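Local coordinates for protein TSSL (PDB 4ACK) that is a DotU/TssL-family protein of the type VI secretion system, a virulence factor whose cytoplasmic domain probably serves in protein transport, at residues M1-E6 with E51-T56; K5-I10 with P117-Q122; C58-F63 with F104-N109. One frame throughout, in Å; residues are numbered along the deposited sequence.

Contact 1: residues M1-E6 with E51-T56; sequences MKDFKE and EKYSET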
# COMPACT_ATOMS: atom_id res chain seq x y z
N MET A 1 1.37 -21.83 -5.08
CA MET A 1 1.67 -21.29 -3.72
C MET A 1 2.78 -20.18 -3.77
O MET A 1 3.52 -19.94 -2.78
CB MET A 1 1.99 -22.44 -2.74
CG MET A 1 0.71 -23.14 -2.13
SD MET A 1 0.07 -22.48 -0.52
CE MET A 1 -1.73 -22.43 -0.75
N LYS A 2 2.83 -19.52 -4.94
CA LYS A 2 3.77 -18.42 -5.30
C LYS A 2 3.82 -17.28 -4.25
O LYS A 2 2.79 -16.61 -4.03
CB LYS A 2 3.32 -17.80 -6.65
CG LYS A 2 2.02 -16.87 -6.54
CD LYS A 2 2.08 -15.47 -7.34
CE LYS A 2 2.81 -14.33 -6.61
NZ LYS A 2 4.15 -13.75 -7.26
N ASP A 3 4.95 -17.03 -3.59
CA ASP A 3 4.99 -15.88 -2.67
C ASP A 3 3.79 -15.84 -1.72
O ASP A 3 3.33 -14.73 -1.35
CB ASP A 3 4.99 -14.58 -3.48
CG ASP A 3 6.19 -14.49 -4.44
OD1 ASP A 3 7.30 -14.94 -4.06
OD2 ASP A 3 6.02 -14.02 -5.57
N PHE A 4 3.27 -17.02 -1.33
CA PHE A 4 2.04 -17.08 -0.51
C PHE A 4 2.31 -16.40 0.83
O PHE A 4 1.50 -15.65 1.35
CB PHE A 4 1.55 -18.55 -0.35
CG PHE A 4 0.34 -18.73 0.55
CD1 PHE A 4 0.50 -18.92 1.93
CD2 PHE A 4 -0.95 -18.75 0.02
CE1 PHE A 4 -0.61 -19.10 2.78
CE2 PHE A 4 -2.09 -18.93 0.89
CZ PHE A 4 -1.90 -19.10 2.26
N LYS A 5 3.49 -16.59 1.35
CA LYS A 5 3.78 -16.06 2.64
C LYS A 5 3.79 -14.50 2.61
O LYS A 5 3.41 -13.83 3.58
CB LYS A 5 5.12 -16.64 3.02
CG LYS A 5 5.79 -16.13 4.22
CD LYS A 5 7.16 -16.85 4.24
CE LYS A 5 7.50 -17.34 5.64
NZ LYS A 5 8.61 -18.37 5.60
N GLU A 6 4.25 -13.94 1.49
CA GLU A 6 4.28 -12.50 1.33
C GLU A 6 2.86 -11.97 1.24
O GLU A 6 2.50 -11.00 1.93
CB GLU A 6 5.13 -12.12 0.11
CG GLU A 6 6.60 -12.40 0.37
CD GLU A 6 7.09 -13.77 -0.18
OE1 GLU A 6 6.38 -14.80 -0.15
OE2 GLU A 6 8.23 -13.81 -0.68
N GLU A 51 14.81 -11.96 -0.95
CA GLU A 51 15.53 -13.22 -1.13
C GLU A 51 15.38 -13.59 -2.60
O GLU A 51 16.30 -14.15 -3.19
CB GLU A 51 15.05 -14.29 -0.13
CG GLU A 51 15.67 -15.74 -0.16
CD GLU A 51 17.15 -15.90 -0.68
OE1 GLU A 51 18.10 -15.41 -0.02
OE2 GLU A 51 17.35 -16.59 -1.73
N LYS A 52 14.28 -13.15 -3.22
CA LYS A 52 13.96 -13.53 -4.59
C LYS A 52 14.06 -12.42 -5.64
O LYS A 52 14.31 -12.70 -6.81
CB LYS A 52 12.51 -14.08 -4.67
CG LYS A 52 12.28 -15.36 -3.88
CD LYS A 52 10.76 -15.69 -3.82
CE LYS A 52 10.20 -15.30 -2.48
NZ LYS A 52 8.85 -15.88 -2.29
N TYR A 53 13.83 -11.18 -5.25
CA TYR A 53 13.48 -10.10 -6.22
C TYR A 53 14.49 -8.99 -6.14
O TYR A 53 15.13 -8.82 -5.10
CB TYR A 53 12.06 -9.57 -5.95
CG TYR A 53 11.02 -10.61 -6.23
CD1 TYR A 53 10.99 -11.29 -7.47
CD2 TYR A 53 10.05 -10.97 -5.25
CE1 TYR A 53 10.05 -12.31 -7.72
CE2 TYR A 53 9.07 -11.95 -5.52
CZ TYR A 53 9.08 -12.60 -6.73
OH TYR A 53 8.13 -13.58 -6.99
N SER A 54 14.63 -8.23 -7.22
CA SER A 54 15.52 -7.05 -7.15
C SER A 54 14.91 -6.02 -6.18
O SER A 54 13.74 -6.07 -5.81
CB SER A 54 15.65 -6.38 -8.51
OG SER A 54 14.36 -6.06 -9.03
N GLU A 55 15.72 -5.04 -5.82
CA GLU A 55 15.29 -3.94 -5.00
C GLU A 55 14.14 -3.20 -5.59
O GLU A 55 13.23 -2.77 -4.85
CB GLU A 55 16.44 -2.94 -4.79
CG GLU A 55 17.64 -3.52 -3.98
CD GLU A 55 18.01 -2.63 -2.82
OE1 GLU A 55 17.09 -1.93 -2.29
OE2 GLU A 55 19.21 -2.61 -2.44
N THR A 56 14.17 -2.99 -6.91
CA THR A 56 13.09 -2.22 -7.59
C THR A 56 11.75 -2.97 -7.47
O THR A 56 10.72 -2.39 -7.08
CB THR A 56 13.42 -1.97 -9.09
OG1 THR A 56 14.61 -1.21 -9.16
CG2 THR A 56 12.30 -1.24 -9.83
O HOH W 1 7.51 -17.03 0.17

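Contact 2: residues K5-I10 with P117-Q122; sequences KEIEII and PQICYQ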
# COMPACT_ATOMS: atom_id res chain seq x y z
N LYS A 5 3.49 -16.59 1.35
CA LYS A 5 3.78 -16.06 2.64
C LYS A 5 3.79 -14.50 2.61
O LYS A 5 3.41 -13.83 3.58
CB LYS A 5 5.12 -16.64 3.02
CG LYS A 5 5.79 -16.13 4.22
CD LYS A 5 7.16 -16.85 4.24
CE LYS A 5 7.50 -17.34 5.64
NZ LYS A 5 8.61 -18.37 5.60
N GLU A 6 4.25 -13.94 1.49
CA GLU A 6 4.28 -12.50 1.33
C GLU A 6 2.86 -11.97 1.24
O GLU A 6 2.50 -11.00 1.93
CB GLU A 6 5.13 -12.12 0.11
CG GLU A 6 6.60 -12.40 0.37
CD GLU A 6 7.09 -13.77 -0.18
OE1 GLU A 6 6.38 -14.80 -0.15
OE2 GLU A 6 8.23 -13.81 -0.68
N ILE A 7 2.06 -12.61 0.39
CA ILE A 7 0.69 -12.20 0.26
C ILE A 7 0.01 -12.12 1.64
O ILE A 7 -0.60 -11.09 1.99
CB ILE A 7 -0.10 -13.08 -0.72
CG1 ILE A 7 0.33 -12.85 -2.16
CG2 ILE A 7 -1.57 -12.75 -0.63
CD1 ILE A 7 0.00 -11.40 -2.67
N GLU A 8 0.17 -13.16 2.46
CA GLU A 8 -0.45 -13.19 3.78
C GLU A 8 0.00 -12.00 4.58
O GLU A 8 -0.76 -11.38 5.29
CB GLU A 8 -0.10 -14.49 4.57
CG GLU A 8 -0.97 -15.74 4.24
CD GLU A 8 -0.70 -16.94 5.22
OE1 GLU A 8 0.45 -17.07 5.74
OE2 GLU A 8 -1.64 -17.75 5.45
N ILE A 9 1.28 -11.70 4.55
CA ILE A 9 1.68 -10.52 5.25
C ILE A 9 0.94 -9.22 4.74
O ILE A 9 0.53 -8.39 5.53
CB ILE A 9 3.15 -10.36 5.18
CG1 ILE A 9 3.82 -11.54 5.90
CG2 ILE A 9 3.56 -9.02 5.76
CD1 ILE A 9 5.38 -11.45 5.91
N ILE A 10 0.78 -9.08 3.42
CA ILE A 10 0.15 -7.89 2.84
C ILE A 10 -1.34 -7.81 3.32
O ILE A 10 -1.78 -6.76 3.79
CB ILE A 10 0.27 -7.92 1.28
CG1 ILE A 10 1.76 -7.72 0.87
CG2 ILE A 10 -0.75 -6.97 0.61
CD1 ILE A 10 2.06 -8.25 -0.58
N PRO A 117 6.76 -10.11 -11.47
CA PRO A 117 6.06 -11.23 -10.86
C PRO A 117 4.61 -10.90 -10.58
O PRO A 117 4.26 -9.73 -10.42
CB PRO A 117 6.78 -11.42 -9.54
CG PRO A 117 7.57 -10.15 -9.31
CD PRO A 117 7.91 -9.66 -10.68
N GLN A 118 3.77 -11.93 -10.47
CA GLN A 118 2.33 -11.76 -10.29
C GLN A 118 1.96 -10.99 -9.02
O GLN A 118 1.00 -10.25 -9.01
CB GLN A 118 1.65 -13.13 -10.24
CG GLN A 118 0.16 -13.04 -10.43
CD GLN A 118 -0.22 -12.73 -11.90
OE1 GLN A 118 0.63 -12.34 -12.74
NE2 GLN A 118 -1.48 -12.92 -12.20
N ILE A 119 2.73 -11.17 -7.96
CA ILE A 119 2.54 -10.41 -6.73
C ILE A 119 2.52 -8.83 -6.89
O ILE A 119 1.86 -8.12 -6.09
CB ILE A 119 3.52 -10.86 -5.62
CG1 ILE A 119 3.14 -10.19 -4.29
CG2 ILE A 119 5.02 -10.60 -6.01
CD1 ILE A 119 3.78 -10.79 -3.06
N CYS A 120 3.26 -8.30 -7.89
CA CYS A 120 3.20 -6.84 -8.21
C CYS A 120 1.78 -6.41 -8.53
O CYS A 120 1.28 -5.49 -7.91
CB CYS A 120 4.12 -6.47 -9.38
SG CYS A 120 5.83 -6.59 -8.89
N TYR A 121 1.14 -7.10 -9.48
CA TYR A 121 -0.23 -6.84 -9.88
C TYR A 121 -1.30 -7.11 -8.79
O TYR A 121 -2.39 -6.44 -8.79
CB TYR A 121 -0.56 -7.65 -11.15
CG TYR A 121 0.49 -7.43 -12.24
CD1 TYR A 121 1.65 -8.20 -12.28
CD2 TYR A 121 0.34 -6.42 -13.21
CE1 TYR A 121 2.66 -8.01 -13.30
CE2 TYR A 121 1.34 -6.19 -14.22
CZ TYR A 121 2.50 -6.99 -14.25
OH TYR A 121 3.52 -6.74 -15.22
N GLN A 122 -1.05 -8.13 -7.93
CA GLN A 122 -1.98 -8.53 -6.89
C GLN A 122 -1.94 -7.50 -5.79
O GLN A 122 -2.94 -7.21 -5.18
CB GLN A 122 -1.59 -9.91 -6.26
CG GLN A 122 -1.66 -11.09 -7.27
CD GLN A 122 -1.18 -12.44 -6.68
OE1 GLN A 122 -0.05 -12.57 -6.17
NE2 GLN A 122 -2.04 -13.46 -6.77

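Contact 3: residues C58-F63 with F104-N109; sequences CKYIVF and FEITDN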
# COMPACT_ATOMS: atom_id res chain seq x y z
N CYS A 58 10.94 -5.30 -5.22
CA CYS A 58 10.53 -5.28 -3.83
C CYS A 58 9.85 -3.93 -3.52
O CYS A 58 8.76 -3.90 -2.95
CB CYS A 58 11.72 -5.51 -2.93
SG CYS A 58 12.41 -7.20 -3.09
N LYS A 59 10.49 -2.84 -3.91
CA LYS A 59 9.83 -1.51 -3.80
C LYS A 59 8.48 -1.43 -4.51
O LYS A 59 7.53 -0.86 -3.97
CB LYS A 59 10.75 -0.38 -4.26
CG LYS A 59 10.04 1.01 -4.42
CD LYS A 59 11.09 2.10 -4.75
CE LYS A 59 11.39 2.02 -6.29
NZ LYS A 59 12.11 3.20 -6.72
N TYR A 60 8.34 -2.00 -5.69
CA TYR A 60 7.07 -1.91 -6.36
C TYR A 60 5.94 -2.62 -5.61
O TYR A 60 4.75 -2.40 -5.86
CB TYR A 60 7.17 -2.46 -7.77
CG TYR A 60 7.85 -1.54 -8.77
CD1 TYR A 60 8.48 -0.34 -8.37
CD2 TYR A 60 7.90 -1.90 -10.11
CE1 TYR A 60 9.07 0.49 -9.29
CE2 TYR A 60 8.50 -1.08 -11.06
CZ TYR A 60 9.07 0.10 -10.64
OH TYR A 60 9.63 0.89 -11.62
N ILE A 61 6.29 -3.56 -4.74
CA ILE A 61 5.30 -4.34 -4.07
C ILE A 61 5.06 -3.65 -2.72
O ILE A 61 3.94 -3.46 -2.37
CB ILE A 61 5.82 -5.78 -3.83
CG1 ILE A 61 5.85 -6.53 -5.14
CG2 ILE A 61 4.97 -6.54 -2.75
CD1 ILE A 61 6.87 -7.70 -5.06
N VAL A 62 6.12 -3.25 -2.02
CA VAL A 62 5.96 -2.72 -0.68
C VAL A 62 5.59 -1.18 -0.65
O VAL A 62 4.87 -0.75 0.23
CB VAL A 62 7.24 -2.96 0.15
CG1 VAL A 62 7.23 -2.24 1.58
CG2 VAL A 62 7.48 -4.49 0.26
N PHE A 63 6.12 -0.38 -1.56
CA PHE A 63 5.75 1.06 -1.50
C PHE A 63 4.21 1.31 -1.58
O PHE A 63 3.69 2.10 -0.82
CB PHE A 63 6.46 1.85 -2.58
CG PHE A 63 6.14 3.31 -2.53
CD1 PHE A 63 4.98 3.81 -3.15
CD2 PHE A 63 6.95 4.16 -1.79
CE1 PHE A 63 4.69 5.19 -3.08
CE2 PHE A 63 6.65 5.56 -1.70
CZ PHE A 63 5.53 6.05 -2.34
N PHE A 104 0.71 5.26 -9.00
CA PHE A 104 0.24 5.11 -10.39
C PHE A 104 1.38 5.16 -11.38
O PHE A 104 1.32 4.54 -12.46
CB PHE A 104 -0.91 6.08 -10.74
CG PHE A 104 -2.11 5.86 -9.86
CD1 PHE A 104 -2.99 4.83 -10.14
CD2 PHE A 104 -2.30 6.65 -8.72
CE1 PHE A 104 -4.10 4.58 -9.30
CE2 PHE A 104 -3.37 6.44 -7.90
CZ PHE A 104 -4.30 5.39 -8.19
N GLU A 105 2.47 5.78 -10.97
CA GLU A 105 3.71 5.61 -11.72
C GLU A 105 4.21 4.16 -11.69
O GLU A 105 4.54 3.59 -12.74
CB GLU A 105 4.83 6.51 -11.23
CG GLU A 105 5.96 6.53 -12.28
CD GLU A 105 7.13 7.40 -11.83
OE1 GLU A 105 6.88 8.42 -11.20
OE2 GLU A 105 8.30 7.04 -12.08
N ILE A 106 4.28 3.55 -10.51
CA ILE A 106 4.53 2.08 -10.41
C ILE A 106 3.61 1.26 -11.30
O ILE A 106 4.06 0.36 -12.07
CB ILE A 106 4.42 1.61 -8.96
CG1 ILE A 106 5.60 2.23 -8.22
CG2 ILE A 106 4.36 0.02 -8.88
CD1 ILE A 106 5.55 2.11 -6.67
N THR A 107 2.32 1.59 -11.23
CA THR A 107 1.32 0.85 -11.96
C THR A 107 1.56 0.98 -13.49
O THR A 107 1.49 -0.03 -14.19
CB THR A 107 -0.09 1.30 -11.58
OG1 THR A 107 -0.26 1.16 -10.13
CG2 THR A 107 -1.17 0.50 -12.32
N ASP A 108 1.84 2.21 -13.98
CA ASP A 108 2.28 2.41 -15.36
C ASP A 108 3.44 1.47 -15.72
O ASP A 108 3.42 0.85 -16.74
CB ASP A 108 2.77 3.86 -15.62
CG ASP A 108 1.63 4.88 -15.55
OD1 ASP A 108 0.47 4.53 -15.80
OD2 ASP A 108 1.91 6.03 -15.17
N ASN A 109 4.45 1.42 -14.89
CA ASN A 109 5.59 0.60 -15.18
C ASN A 109 5.26 -0.89 -15.29
O ASN A 109 5.53 -1.50 -16.33
CB ASN A 109 6.67 0.84 -14.18
CG ASN A 109 7.26 2.26 -14.29
OD1 ASN A 109 6.94 3.01 -15.22
ND2 ASN A 109 8.13 2.63 -13.34

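Contact 1: residues M1-E6 with E51-T56
The two backbones stay well apart here, their nearest CA atoms being those of Asp3 and Lys52 at 9.5 Å, so the gap between the start of helix 4-20 and the turn joining helix 30-52 to helix 55-79 is spanned by long polar side chains. Asp3 stands at the N-cap position of helix 4-20 with a positive phi of 48°, yet its carboxylate makes no capping bond and is turned instead toward 51-56. Three donors grip it. Lys52 NZ bonds to Asp3 OD1 at 2.5 Å on the anti lone pair, the two side chains running antiparallel, side by side. Tyr53 OH comes tip to tip and donates to the syn lone pair of Asp3 OD2 at 2.6 Å, with ring and carboxylate planes 69° apart. The anti lone pair of that same OD2 takes Lys2 NZ, also at 2.5 Å, through a chain bent at three torsions. Lys52 has a second anion: its NZ meets the syn side of Glu6 OE2 at 2.7 Å, and a water bridges Lys52 NZ to Glu6 OE1. Two ammonium groups around two buried carboxylates should favour the ionised state of both acids. Within 51-56, Lys52 CB sits 3.9 Å above the centre of the Tyr53 ring, while Asp3 lies at the edge of that ring. Leu45, Glu48 and Leu49 of helix 30-52 also touch Glu6. Lys2, Asp3, Glu6 and Lys52 thus form a salt-bridge network, tying a helix start to an interhelical turn in an all-helical fold.

Contact 2: residues K5-I10 with P117-Q122
Two flat groups of helix 118-129 have quite different roles: the Gln122 amide joins the contact, whereas the Tyr121 ring is directed elsewhere. Gln122 brings its OE1 to 3.7 Å from Ile7 CD1, the two side chains crossing at about a right angle, so the amide oxygen rests against a methyl group. Tyr121 has the carbonyl oxygen of Gln118 at its edge, in the plane of the ring; beyond the two segments it stacks on the ring of His155, and its hydroxyl is hydrogen-bonded to Ile110 O. The interface proper is aliphatic and centres on Ile119. This isoleucine leaves its helix toward 5-10, and its extended chain, with CG1 anti to the backbone N (chi1 -172°), puts CD1 among Glu6, Ile7 and Ile10. Ile7 bends back at chi2 (-65°) and lies alongside it, pointing the other way, which brings Ile7 CD1 to 3.7 Å from Ile119 CG1. From the residue just before Ile7, the CB methylene of Glu6 touches Ile119 CD1, again at 3.7 Å, while the acid's charged end is engaged by Lys52. One turn on from Ile7, Ile10 crosses Ile119 obliquely, methyl to methyl, with Ile10 CD1 3.9 Å from Ile119 CD1. Ile119 is thus touched by three residues of helix 4-20, two adjacent and one a turn later. The short segments run nearly parallel, crossing at -16° with axes 11.3 Å apart, a wide spacing bridged by isoleucine side chains from both helices. Helix 30-52 approaches through Leu45, which touches both Glu6 and Ile10, and helix 55-79 through Ile61, which touches Ile10 and Ile119, so that four helices meet here, in a fold without strands.

Contact 3: residues C58-F63 with F104-N109
Phe104 takes no part across the contact; its ring meets Tyr136 edge-to-face and also the ring of Tyr148. Two residues on, Ile106 carries most of the packing from this segment, and here the two backbones draw closest, its CA lying 6.2 Å from the CA of Tyr60. Its CG2 methyl sits over one face of the Tyr60 ring in a CH-pi contact, 4.3 Å from the ring centroid and 27° off the normal, displaced toward the root of the ring. The CG1 branch runs alongside the same ring, with Ile106 CG1 3.9 Å from Tyr60 CD1. At the far end of that branch Ile106 CD1 reaches Phe63 CD1 at 4.0 Å, so one isoleucine fills the angle between two aromatic side chains one turn apart. This is helix-on-helix packing inside the all-helical DotU domain: the segment axes pass 10.3 Å apart and cross at -136°, obliquely and well off antiparallel. Phe63 also meets Tyr102 edge-to-face. Thr107 turns to the other side, onto Ile124, Tyr148 and Ile152, and Asp108 OD1 bonds to the hydroxyl of Tyr148 in helix 143-153. Asn109, one turn on from Ile106, faces helix 55-79 again. Its ND2 donates to Tyr60 OH at 2.9 Å with an N-H...O angle of 152°, the hydroxyl lying close to the amide plane.

In the fold
Contacts 1 and 2 lie side by side, their centres about 7 Å apart, and both start from the first turns of helix 4-20, sharing Lys5 and Glu6; the polar network of contact 1 passes into the aliphatic packing of contact 2. Contact 3 is deeper, its centre about 14 Å from that of contact 1 and 12 Å from that of contact 2. Along the chain it follows contact 1 and falls entirely between the two segments of contact 2. Ile61, on segment 58-63 of contact 3 but directed away from 104-109, touches Ile10, Ile119 and Cys120 of contact 2. Together they tie helices 4-20, 30-52, 55-79, 99-112 and 118-129 into one compact helical domain.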